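Local atomic coordinates of PrgX (Enterococcus faecalis, PDB entry 2AWI), a protein that acts as the receptor for the peptide sex pheromone cCF10 and as a repressor that probably binds DNA, so regulating conjugation in Enterococcus faecalis. Residues Glu45-Phe50 with Phe59-Arg64; Ile112-Ile117 with Leu160-Tyr165; Ile200-Arg205 with Lys240-Phe245; Glu235-Lys240 with Val258-Ile263. The protein carries 1 engineered substitution. All coordinates share one frame; numbering follows the deposited sequence.

Interaction 1 of 4, residues Glu45-Phe50 with Phe59-Arg64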
# COMPACT_ATOMS: atom_id res chain seq x y z
N GLU A 45 -52.66 9.37 -20.10
CA GLU A 45 -52.50 10.79 -20.38
C GLU A 45 -53.07 11.64 -19.24
O GLU A 45 -52.44 12.61 -18.82
CB GLU A 45 -53.19 11.17 -21.70
CG GLU A 45 -53.11 12.66 -22.01
CD GLU A 45 -53.66 13.02 -23.38
OE1 GLU A 45 -53.08 12.57 -24.39
OE2 GLU A 45 -54.67 13.75 -23.45
N GLU A 46 -54.24 11.26 -18.74
CA GLU A 46 -54.87 11.99 -17.64
C GLU A 46 -53.97 11.99 -16.41
O GLU A 46 -53.74 13.03 -15.80
CB GLU A 46 -56.22 11.36 -17.28
CG GLU A 46 -57.22 11.38 -18.42
CD GLU A 46 -58.47 10.57 -18.12
OE1 GLU A 46 -58.37 9.51 -17.46
OE2 GLU A 46 -59.56 10.97 -18.58
N LEU A 47 -53.44 10.82 -16.06
CA LEU A 47 -52.56 10.72 -14.91
C LEU A 47 -51.31 11.57 -15.13
O LEU A 47 -50.83 12.23 -14.21
CB LEU A 47 -52.17 9.26 -14.66
CG LEU A 47 -51.18 8.99 -13.52
CD1 LEU A 47 -51.67 9.63 -12.22
CD2 LEU A 47 -51.01 7.49 -13.35
N SER A 48 -50.79 11.56 -16.35
CA SER A 48 -49.61 12.36 -16.66
C SER A 48 -49.96 13.85 -16.48
O SER A 48 -49.14 14.63 -16.00
CB SER A 48 -49.15 12.08 -18.10
OG SER A 48 -47.99 12.83 -18.42
N LYS A 49 -51.17 14.23 -16.86
CA LYS A 49 -51.62 15.61 -16.70
C LYS A 49 -51.78 15.97 -15.22
O LYS A 49 -51.29 17.01 -14.78
CB LYS A 49 -52.94 15.84 -17.43
CG LYS A 49 -52.78 16.08 -18.92
CD LYS A 49 -54.12 16.25 -19.61
CE LYS A 49 -53.95 16.39 -21.12
NZ LYS A 49 -55.26 16.32 -21.84
N PHE A 50 -52.44 15.12 -14.45
CA PHE A 50 -52.61 15.41 -13.03
C PHE A 50 -51.24 15.46 -12.38
O PHE A 50 -50.98 16.30 -11.51
CB PHE A 50 -53.46 14.34 -12.35
CG PHE A 50 -54.87 14.24 -12.88
CD1 PHE A 50 -55.57 15.38 -13.25
CD2 PHE A 50 -55.51 13.01 -12.95
CE1 PHE A 50 -56.89 15.30 -13.68
CE2 PHE A 50 -56.83 12.92 -13.38
CZ PHE A 50 -57.52 14.07 -13.74
N PHE A 59 -43.73 8.66 -12.44
CA PHE A 59 -43.35 7.31 -12.01
C PHE A 59 -43.50 7.12 -10.51
O PHE A 59 -43.91 6.06 -10.04
CB PHE A 59 -41.90 6.99 -12.42
CG PHE A 59 -41.71 6.71 -13.89
CD1 PHE A 59 -40.43 6.50 -14.40
CD2 PHE A 59 -42.79 6.67 -14.77
CE1 PHE A 59 -40.24 6.25 -15.76
CE2 PHE A 59 -42.59 6.42 -16.13
CZ PHE A 59 -41.32 6.21 -16.63
N GLU A 60 -43.16 8.16 -9.74
CA GLU A 60 -43.26 8.06 -8.29
C GLU A 60 -44.71 7.80 -7.90
O GLU A 60 -44.98 7.02 -6.98
CB GLU A 60 -42.79 9.35 -7.61
CG GLU A 60 -42.62 9.18 -6.12
CD GLU A 60 -42.32 10.47 -5.38
OE1 GLU A 60 -41.49 11.25 -5.89
OE2 GLU A 60 -42.89 10.70 -4.29
N ILE A 61 -45.63 8.46 -8.59
CA ILE A 61 -47.04 8.29 -8.29
C ILE A 61 -47.45 6.85 -8.60
O ILE A 61 -48.08 6.20 -7.77
CB ILE A 61 -47.92 9.28 -9.11
CG1 ILE A 61 -47.65 10.72 -8.64
CG2 ILE A 61 -49.40 8.94 -8.93
CD1 ILE A 61 -48.45 11.80 -9.39
N LEU A 62 -47.09 6.37 -9.79
CA LEU A 62 -47.40 4.99 -10.16
C LEU A 62 -46.89 4.04 -9.08
O LEU A 62 -47.62 3.19 -8.59
CB LEU A 62 -46.76 4.64 -11.51
CG LEU A 62 -47.55 5.11 -12.74
CD1 LEU A 62 -46.82 4.76 -14.03
CD2 LEU A 62 -48.91 4.45 -12.71
N ASN A 63 -45.63 4.20 -8.70
CA ASN A 63 -45.06 3.35 -7.68
C ASN A 63 -45.84 3.46 -6.38
O ASN A 63 -46.20 2.45 -5.79
CB ASN A 63 -43.59 3.71 -7.43
CG ASN A 63 -42.65 3.07 -8.44
OD1 ASN A 63 -42.34 1.89 -8.35
ND2 ASN A 63 -42.20 3.85 -9.41
N ARG A 64 -46.11 4.68 -5.94
CA ARG A 64 -46.87 4.88 -4.70
C ARG A 64 -48.22 4.19 -4.77
O ARG A 64 -48.76 3.75 -3.75
CB ARG A 64 -47.05 6.37 -4.42
CG ARG A 64 -45.83 7.04 -3.80
CD ARG A 64 -45.91 8.55 -3.88
NE ARG A 64 -44.71 9.18 -3.36
CZ ARG A 64 -44.39 9.22 -2.07
NH1 ARG A 64 -45.19 8.67 -1.17
NH2 ARG A 64 -43.25 9.79 -1.69
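One turn on from Leu47, which reaches across to Ile61 and Leu62, the Phe50 ring turns one face to its own helix: the carbonyl oxygen Glu46 O lies 3.2 Å above the ring plane, nearer the ring's margin than its centre. Tyr32 packs against the same ring in an edge-to-face stack, so a large aromatic side chain suits this buried place. The second flat group is the guanidinium of Arg64, which holds the Glu60 carboxylate at its edge and in its plane. NE and NH2 both grip Glu60 OE2 side-on, with Arg64 NH2 at 2.8 Å from that oxygen.

The contact between the two helices is wholly aliphatic. Leu47 CD1 lies 4.1 Å from Ile61 CG2, the two side chains lying alongside and pointing opposite ways, and Leu47 CD2 comes to 3.7 Å from Leu62 CD2. With CG anti to the backbone N (chi1 177°), Leu47 can offer one methyl of its fork to each partner. Helices 44-54 and 58-67 belong to the helix-turn-helix region, of the XRE type, and helix 4-14 fills in beside them: Ile4 and Leu8 touch Leu47, and Ile11 touches Ile61. Leucine and isoleucine suit such a core, having branches to fill it and no polar atom to satisfy. Toward the second subunit, Glu60 OE1 accepts a hydrogen bond from Gly150 N of that subunit, Leu62 packs on its Phe58, and Phe59 meets its Phe59 edge-to-face.

Interaction 2 of 4, residues Ile112-Ile117 with Leu160-Tyr165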
# COMPACT_ATOMS: atom_id res chain seq x y z
N ILE A 112 -39.59 -16.96 -15.16
CA ILE A 112 -39.92 -17.57 -13.88
C ILE A 112 -39.54 -19.05 -13.93
O ILE A 112 -38.95 -19.59 -12.99
CB ILE A 112 -41.43 -17.45 -13.58
CG1 ILE A 112 -41.79 -15.98 -13.37
CG2 ILE A 112 -41.78 -18.26 -12.35
CD1 ILE A 112 -43.28 -15.73 -13.24
N TYR A 113 -39.87 -19.69 -15.05
CA TYR A 113 -39.57 -21.10 -15.29
C TYR A 113 -38.10 -21.39 -15.04
O TYR A 113 -37.76 -22.32 -14.30
CB TYR A 113 -39.94 -21.46 -16.73
CG TYR A 113 -39.38 -22.78 -17.20
CD1 TYR A 113 -39.87 -23.98 -16.71
CD2 TYR A 113 -38.34 -22.82 -18.13
CE1 TYR A 113 -39.35 -25.20 -17.13
CE2 TYR A 113 -37.81 -24.03 -18.56
CZ TYR A 113 -38.32 -25.22 -18.06
OH TYR A 113 -37.80 -26.42 -18.49
N LEU A 114 -37.21 -20.61 -15.65
CA LEU A 114 -35.77 -20.80 -15.48
C LEU A 114 -35.41 -20.58 -14.01
O LEU A 114 -34.35 -21.02 -13.54
CB LEU A 114 -34.99 -19.83 -16.37
CG LEU A 114 -35.15 -20.03 -17.89
CD1 LEU A 114 -34.41 -18.93 -18.64
CD2 LEU A 114 -34.64 -21.41 -18.28
N GLY A 115 -36.29 -19.88 -13.30
CA GLY A 115 -36.07 -19.62 -11.89
C GLY A 115 -36.20 -20.93 -11.12
O GLY A 115 -35.47 -21.18 -10.16
N TYR A 116 -37.13 -21.77 -11.57
CA TYR A 116 -37.33 -23.07 -10.94
C TYR A 116 -36.20 -24.02 -11.32
O TYR A 116 -35.74 -24.81 -10.49
CB TYR A 116 -38.67 -23.68 -11.38
CG TYR A 116 -39.88 -23.09 -10.69
CD1 TYR A 116 -40.25 -21.76 -10.89
CD2 TYR A 116 -40.66 -23.88 -9.84
CE1 TYR A 116 -41.39 -21.23 -10.26
CE2 TYR A 116 -41.79 -23.36 -9.21
CZ TYR A 116 -42.15 -22.04 -9.43
OH TYR A 116 -43.27 -21.54 -8.80
N ILE A 117 -35.74 -23.95 -12.56
CA ILE A 117 -34.66 -24.82 -13.01
C ILE A 117 -33.42 -24.54 -12.17
O ILE A 117 -32.71 -25.46 -11.77
CB ILE A 117 -34.32 -24.59 -14.49
CG1 ILE A 117 -35.52 -24.96 -15.36
CG2 ILE A 117 -33.10 -25.42 -14.89
CD1 ILE A 117 -35.96 -26.41 -15.21
N LEU A 160 -27.61 -18.17 -18.45
CA LEU A 160 -26.19 -18.31 -18.14
C LEU A 160 -26.03 -19.00 -16.80
O LEU A 160 -24.94 -19.43 -16.44
CB LEU A 160 -25.52 -16.93 -18.08
CG LEU A 160 -25.17 -16.22 -19.40
CD1 LEU A 160 -24.63 -14.82 -19.12
CD2 LEU A 160 -24.13 -17.03 -20.15
N ASN A 161 -27.14 -19.11 -16.07
CA ASN A 161 -27.14 -19.71 -14.74
C ASN A 161 -27.46 -21.20 -14.72
O ASN A 161 -27.13 -21.90 -13.76
CB ASN A 161 -28.13 -18.96 -13.86
CG ASN A 161 -27.85 -19.14 -12.38
OD1 ASN A 161 -26.86 -18.63 -11.87
ND2 ASN A 161 -28.72 -19.87 -11.69
N VAL A 162 -28.12 -21.70 -15.76
CA VAL A 162 -28.48 -23.11 -15.80
C VAL A 162 -28.15 -23.79 -17.13
O VAL A 162 -28.72 -24.82 -17.47
CB VAL A 162 -30.00 -23.29 -15.53
CG1 VAL A 162 -30.36 -22.71 -14.17
CG2 VAL A 162 -30.80 -22.60 -16.62
N LEU A 163 -27.22 -23.21 -17.88
CA LEU A 163 -26.86 -23.77 -19.17
C LEU A 163 -25.39 -23.51 -19.49
O LEU A 163 -24.83 -22.49 -19.10
CB LEU A 163 -27.74 -23.12 -20.25
CG LEU A 163 -28.50 -23.99 -21.26
CD1 LEU A 163 -29.28 -25.08 -20.52
CD2 LEU A 163 -29.44 -23.11 -22.07
N PRO A 164 -24.74 -24.46 -20.19
CA PRO A 164 -23.33 -24.25 -20.53
C PRO A 164 -23.24 -22.95 -21.32
O PRO A 164 -24.12 -22.64 -22.12
CB PRO A 164 -23.00 -25.47 -21.38
CG PRO A 164 -23.89 -26.53 -20.79
CD PRO A 164 -25.20 -25.80 -20.61
N TYR A 165 -22.19 -22.18 -21.09
CA TYR A 165 -22.02 -20.90 -21.77
C TYR A 165 -22.31 -20.92 -23.27
O TYR A 165 -23.02 -20.05 -23.78
CB TYR A 165 -20.60 -20.37 -21.54
CG TYR A 165 -20.35 -19.04 -22.22
CD1 TYR A 165 -20.95 -17.87 -21.75
CD2 TYR A 165 -19.56 -18.97 -23.36
CE1 TYR A 165 -20.75 -16.65 -22.40
CE2 TYR A 165 -19.35 -17.76 -24.02
CZ TYR A 165 -19.96 -16.61 -23.53
OH TYR A 165 -19.77 -15.41 -24.19
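Val162 meets Ile117 with the two side chains crossing at about a right angle, a loop valine set against the flank of helix 107-122. Both belong to the C-terminal TPR region, an all-helical array in which the turns between helices also take part in the packing; here the turn is the one between helices 150-159 and 165-172. The beta-carbons of Val162 and Ile117 both point toward the opposite segment. Ile117 offers CG2, which lies 3.8 Å from Val162 CB and thus faces the branch point of the valine, with both of its methyls close by. Because CG1 of Ile117 lies beside its backbone N (chi1 -63°), the longer arm is carried away from Val162, leaving the CG2 methyl to make the contact. That longer arm packs within its own helix: Ile117 CG1 sits 3.9 Å above one face of the Tyr113 ring, closer to its margin than to its middle. Phe130 of helix 128-142 touches Tyr113, Ile117 and Val162 alike, so an aromatic residue from a third element covers the place where loop and helix join. Beta-branched residues suit this spot, since their methyls sit close to the backbone and let the chains approach, with Ile117 CA 7.0 Å from Val162 CA. Leu114, one turn earlier, adds a looser touch, its CD2 methyl lying 4.3 Å from Val162 CG2.

Interaction 3 of 4, residues Ile200-Arg205 with Lys240-Phe245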
# COMPACT_ATOMS: atom_id res chain seq x y z
N ILE A 200 -18.09 -15.29 -16.39
CA ILE A 200 -17.94 -16.63 -16.91
C ILE A 200 -16.81 -16.70 -17.95
O ILE A 200 -16.01 -17.63 -17.95
CB ILE A 200 -19.27 -17.09 -17.55
CG1 ILE A 200 -20.33 -17.25 -16.45
CG2 ILE A 200 -19.06 -18.39 -18.32
CD1 ILE A 200 -21.76 -17.48 -16.96
N SER A 201 -16.73 -15.69 -18.81
CA SER A 201 -15.71 -15.65 -19.84
C SER A 201 -14.29 -15.62 -19.30
O SER A 201 -13.40 -16.26 -19.86
CB SER A 201 -15.93 -14.45 -20.75
OG SER A 201 -17.18 -14.58 -21.40
N ILE A 202 -14.08 -14.87 -18.22
CA ILE A 202 -12.77 -14.76 -17.60
C ILE A 202 -12.42 -16.07 -16.91
O ILE A 202 -11.27 -16.50 -16.91
CB ILE A 202 -12.74 -13.61 -16.55
CG1 ILE A 202 -12.75 -12.26 -17.25
CG2 ILE A 202 -11.50 -13.71 -15.68
CD1 ILE A 202 -11.54 -12.01 -18.12
N MSE A 203 -13.43 -16.71 -16.32
CA MSE A 203 -13.23 -17.97 -15.62
C MSE A 203 -12.84 -19.11 -16.56
O MSE A 203 -12.21 -20.08 -16.14
CB MSE A 203 -14.51 -18.33 -14.85
CG MSE A 203 -14.27 -19.17 -13.60
SE MSE A 203 -13.22 -18.23 -12.26
CE MSE A 203 -11.57 -19.23 -12.43
N ASN A 204 -13.21 -19.00 -17.84
CA ASN A 204 -12.88 -20.02 -18.83
C ASN A 204 -11.72 -19.53 -19.69
O ASN A 204 -11.48 -20.04 -20.78
CB ASN A 204 -14.07 -20.31 -19.75
CG ASN A 204 -15.27 -20.83 -19.00
OD1 ASN A 204 -15.14 -21.48 -17.96
ND2 ASN A 204 -16.46 -20.56 -19.54
N ARG A 205 -11.02 -18.53 -19.18
CA ARG A 205 -9.89 -17.94 -19.88
C ARG A 205 -10.17 -17.66 -21.35
O ARG A 205 -9.25 -17.58 -22.17
CB ARG A 205 -8.65 -18.83 -19.74
CG ARG A 205 -7.34 -18.08 -19.92
CD ARG A 205 -6.15 -18.90 -19.47
NE ARG A 205 -5.01 -18.06 -19.12
CZ ARG A 205 -4.34 -17.29 -19.98
NH1 ARG A 205 -4.70 -17.26 -21.25
NH2 ARG A 205 -3.32 -16.56 -19.56
N LYS A 240 -11.74 -6.53 -16.09
CA LYS A 240 -10.94 -5.96 -17.16
C LYS A 240 -9.47 -6.01 -16.73
O LYS A 240 -8.59 -6.33 -17.53
CB LYS A 240 -11.36 -4.51 -17.42
CG LYS A 240 -10.57 -3.79 -18.49
CD LYS A 240 -11.00 -2.34 -18.59
CE LYS A 240 -10.12 -1.54 -19.53
NZ LYS A 240 -10.51 -0.10 -19.56
N GLN A 241 -9.21 -5.70 -15.46
CA GLN A 241 -7.85 -5.73 -14.94
C GLN A 241 -7.34 -7.17 -15.02
O GLN A 241 -6.17 -7.40 -15.31
CB GLN A 241 -7.82 -5.24 -13.49
CG GLN A 241 -8.18 -3.77 -13.29
CD GLN A 241 -7.29 -2.84 -14.10
OE1 GLN A 241 -6.07 -2.90 -14.03
NE2 GLN A 241 -7.92 -1.95 -14.87
N ILE A 242 -8.22 -8.13 -14.77
CA ILE A 242 -7.84 -9.53 -14.84
C ILE A 242 -7.59 -9.91 -16.30
O ILE A 242 -6.66 -10.65 -16.61
CB ILE A 242 -8.94 -10.44 -14.26
CG1 ILE A 242 -9.13 -10.12 -12.78
CG2 ILE A 242 -8.59 -11.90 -14.48
CD1 ILE A 242 -7.88 -10.33 -11.93
N TYR A 243 -8.41 -9.37 -17.20
CA TYR A 243 -8.27 -9.62 -18.63
C TYR A 243 -6.89 -9.17 -19.09
O TYR A 243 -6.22 -9.88 -19.84
CB TYR A 243 -9.34 -8.85 -19.41
CG TYR A 243 -9.15 -8.87 -20.91
CD1 TYR A 243 -9.54 -9.97 -21.67
CD2 TYR A 243 -8.56 -7.79 -21.58
CE1 TYR A 243 -9.36 -10.00 -23.05
CE2 TYR A 243 -8.37 -7.82 -22.97
CZ TYR A 243 -8.77 -8.93 -23.70
OH TYR A 243 -8.58 -8.98 -25.06
N GLN A 244 -6.48 -7.98 -18.65
CA GLN A 244 -5.18 -7.41 -19.02
C GLN A 244 -4.02 -8.24 -18.47
O GLN A 244 -2.97 -8.33 -19.10
CB GLN A 244 -5.07 -5.98 -18.50
CG GLN A 244 -6.13 -5.03 -19.05
CD GLN A 244 -6.07 -3.64 -18.43
OE1 GLN A 244 -6.88 -2.77 -18.76
NE2 GLN A 244 -5.11 -3.43 -17.53
N PHE A 245 -4.21 -8.83 -17.30
CA PHE A 245 -3.18 -9.65 -16.69
C PHE A 245 -3.06 -10.95 -17.48
O PHE A 245 -1.95 -11.40 -17.82
CB PHE A 245 -3.54 -9.97 -15.24
CG PHE A 245 -2.50 -10.79 -14.52
CD1 PHE A 245 -1.26 -10.24 -14.21
CD2 PHE A 245 -2.77 -12.10 -14.14
CE1 PHE A 245 -0.29 -10.99 -13.54
CE2 PHE A 245 -1.82 -12.86 -13.47
CZ PHE A 245 -0.57 -12.31 -13.17
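Ile202 makes its contact with Ile242 and Tyr243 from the last turn of its helix, just before the helix ends in a Schellman motif. Arg205 is the C-prime residue of that motif, with a positive phi (46°) uncommon for a residue with a side chain; its N hydrogen-bonds to Ile202 O at 3.1 Å, and Asn206 N hydrogen-bonds to Ser201 O. Arg205 NE also forms a salt bridge with Glu287.

The isoleucines meet methyl to methyl: Ile202 CG2 lies 3.6 Å from Ile242 CG2, a close fit. In both, CG1 lies beside the backbone N (chi1 -73° in Ile202, -63° in Ile242), which turns the CG2 methyl to the front. The other arm of Ile202 runs on to Tyr243, where CD1 is 4.1 Å from Tyr243 CB; it is thus the base of the tyrosine, and not its ring, that is touched. Helices 184-203 and 230-248 are brought together in this way within the TPR region, although not consecutive in the chain. From helix 207-220, between them, Ala210 touches Ile202; from helix 270-286, Ile283 touches Ile202 and Leu280 touches Ile242, an apolar surrounding to which beta-branched aliphatic side chains are well suited.

Interaction 4 of 4, residues Glu235-Lys240 with Val258-Ile263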
# COMPACT_ATOMS: atom_id res chain seq x y z
N GLU A 235 -16.92 -3.81 -10.59
CA GLU A 235 -16.67 -5.23 -10.75
C GLU A 235 -16.18 -5.57 -12.15
O GLU A 235 -15.22 -6.33 -12.32
CB GLU A 235 -17.93 -6.02 -10.42
CG GLU A 235 -17.81 -7.52 -10.62
CD GLU A 235 -18.95 -8.26 -9.97
OE1 GLU A 235 -19.97 -7.60 -9.66
OE2 GLU A 235 -18.84 -9.49 -9.77
N ILE A 236 -16.85 -5.00 -13.16
CA ILE A 236 -16.48 -5.22 -14.55
C ILE A 236 -15.07 -4.68 -14.82
O ILE A 236 -14.32 -5.27 -15.59
CB ILE A 236 -17.49 -4.54 -15.50
CG1 ILE A 236 -18.76 -5.40 -15.57
CG2 ILE A 236 -16.88 -4.33 -16.88
CD1 ILE A 236 -19.83 -4.83 -16.48
N ASN A 237 -14.73 -3.57 -14.17
CA ASN A 237 -13.41 -2.97 -14.34
C ASN A 237 -12.36 -3.86 -13.68
O ASN A 237 -11.18 -3.83 -14.05
CB ASN A 237 -13.38 -1.57 -13.71
CG ASN A 237 -12.28 -0.69 -14.28
OD1 ASN A 237 -11.10 -0.84 -13.93
ND2 ASN A 237 -12.65 0.22 -15.18
N TYR A 238 -12.78 -4.65 -12.70
CA TYR A 238 -11.89 -5.57 -12.02
C TYR A 238 -11.65 -6.76 -12.95
O TYR A 238 -10.56 -7.32 -13.00
CB TYR A 238 -12.50 -6.04 -10.70
CG TYR A 238 -12.14 -7.46 -10.31
CD1 TYR A 238 -12.95 -8.53 -10.68
CD2 TYR A 238 -10.97 -7.74 -9.60
CE1 TYR A 238 -12.61 -9.84 -10.36
CE2 TYR A 238 -10.62 -9.05 -9.28
CZ TYR A 238 -11.44 -10.09 -9.66
OH TYR A 238 -11.09 -11.39 -9.34
N LEU A 239 -12.68 -7.14 -13.69
CA LEU A 239 -12.58 -8.26 -14.62
C LEU A 239 -11.71 -7.82 -15.80
O LEU A 239 -11.02 -8.63 -16.41
CB LEU A 239 -13.98 -8.67 -15.10
CG LEU A 239 -14.80 -9.39 -14.02
CD1 LEU A 239 -16.28 -9.43 -14.39
CD2 LEU A 239 -14.24 -10.79 -13.83
N LYS A 240 -11.74 -6.53 -16.09
CA LYS A 240 -10.94 -5.96 -17.16
C LYS A 240 -9.47 -6.01 -16.73
O LYS A 240 -8.59 -6.33 -17.53
CB LYS A 240 -11.36 -4.51 -17.42
CG LYS A 240 -10.57 -3.79 -18.49
CD LYS A 240 -11.00 -2.34 -18.59
CE LYS A 240 -10.12 -1.54 -19.53
NZ LYS A 240 -10.51 -0.10 -19.56
N VAL A 258 -6.65 -6.43 -7.26
CA VAL A 258 -6.63 -6.69 -5.82
C VAL A 258 -7.14 -5.45 -5.08
O VAL A 258 -7.88 -5.55 -4.09
CB VAL A 258 -5.19 -7.02 -5.31
CG1 VAL A 258 -5.22 -7.33 -3.81
CG2 VAL A 258 -4.62 -8.22 -6.08
N ASN A 259 -6.75 -4.28 -5.57
CA ASN A 259 -7.15 -3.03 -4.96
C ASN A 259 -8.67 -2.83 -5.06
O ASN A 259 -9.30 -2.26 -4.16
CB ASN A 259 -6.40 -1.88 -5.61
CG ASN A 259 -6.69 -0.56 -4.96
OD1 ASN A 259 -6.84 -0.47 -3.74
ND2 ASN A 259 -6.77 0.49 -5.77
N ILE A 260 -9.25 -3.30 -6.16
CA ILE A 260 -10.68 -3.18 -6.33
C ILE A 260 -11.40 -4.13 -5.37
O ILE A 260 -12.42 -3.76 -4.77
CB ILE A 260 -11.08 -3.46 -7.79
CG1 ILE A 260 -10.60 -2.28 -8.66
CG2 ILE A 260 -12.59 -3.65 -7.91
CD1 ILE A 260 -10.97 -2.40 -10.11
N ILE A 261 -10.87 -5.34 -5.21
CA ILE A 261 -11.47 -6.31 -4.29
C ILE A 261 -11.49 -5.67 -2.89
O ILE A 261 -12.44 -5.84 -2.14
CB ILE A 261 -10.65 -7.62 -4.23
CG1 ILE A 261 -10.78 -8.38 -5.55
CG2 ILE A 261 -11.12 -8.49 -3.07
CD1 ILE A 261 -10.08 -9.72 -5.56
N ASN A 262 -10.44 -4.93 -2.58
CA ASN A 262 -10.32 -4.27 -1.29
C ASN A 262 -11.35 -3.15 -1.10
O ASN A 262 -11.84 -2.93 0.01
CB ASN A 262 -8.91 -3.71 -1.12
CG ASN A 262 -8.78 -2.84 0.12
OD1 ASN A 262 -9.06 -3.28 1.23
ND2 ASN A 262 -8.35 -1.60 -0.08
N ILE A 263 -11.68 -2.45 -2.18
CA ILE A 263 -12.67 -1.37 -2.11
C ILE A 263 -14.03 -1.93 -1.70
O ILE A 263 -14.73 -1.33 -0.88
CB ILE A 263 -12.81 -0.65 -3.46
CG1 ILE A 263 -11.68 0.38 -3.61
CG2 ILE A 263 -14.14 0.04 -3.57
CD1 ILE A 263 -11.66 1.41 -2.49
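Tyr238 meets Ile260 and Ile261 through torsions of different character. The tyrosine has chi1 at 147°, well away from a staggered value, and this rotation carries its ring to Ile261, which approaches it obliquely, Tyr238 CE2 standing 3.8 Å from Ile261 CG1. Ile260 is relaxed, with CG1 beside its backbone N (chi1 -71°) and CD1 stretched out beyond it. That shape, together with the placing of the two backbones, gives a close fit at the base of the tyrosine: Tyr238 CB lies 3.7 Å from Ile260 CG2, and the methyl Ile260 CD1 reaches the tyrosine's own backbone at Tyr238 CA, 3.8 Å away. Both branches of the isoleucine press on the base of the tyrosine from one side. One edge of the ring has the carbonyl oxygen Glu235 O in its plane, a neighbour from the preceding turn.

The helices 230-248 and 251-266 follow one another along the chain, and their segments run antiparallel at 160°, with axes 9.5 Å apart at closest approach, consistent with a helical hairpin of the kind from which TPR regions are built. Leu280 of helix 270-286 touches both Tyr238 and Ile261. A large aromatic side chain suits this position because it bridges between helices, while the isoleucines supply branches that fill the space between the two backbones. At one flank Asn237 crosses Ile260 at about a right angle, OD1 lying 4.1 Å from Ile260 CD1; that oxygen also takes a weak hydrogen bond from Gln241. Nearby, Asn259 hydrogen-bonds to Asn259 of the second subunit and Ile263 packs on Ile263 of that subunit.

In the fold
From the N terminus, interaction 1 comes first, joining neighbouring helices across eight residues in the helix-turn-helix region. It stands apart, its centre about 36 Å from that of interaction 2 and on the opposite side of the chain's centre. The others lie in the TPR region. Interaction 2 closes a loop of 42 residues before interaction 3 opens, yet the two touch where Tyr165 and Leu160 pack on Ile200. Interactions 3 and 4, spanning 34 and 17 residues, cross along the chain: both use helix 230-248, which therefore links helices 184-203 and 251-266, and their segments overlap at Lys240. Interactions 1 and 2 are in series with the rest, and none nests. Interactions 1 and 4 both border the second subunit.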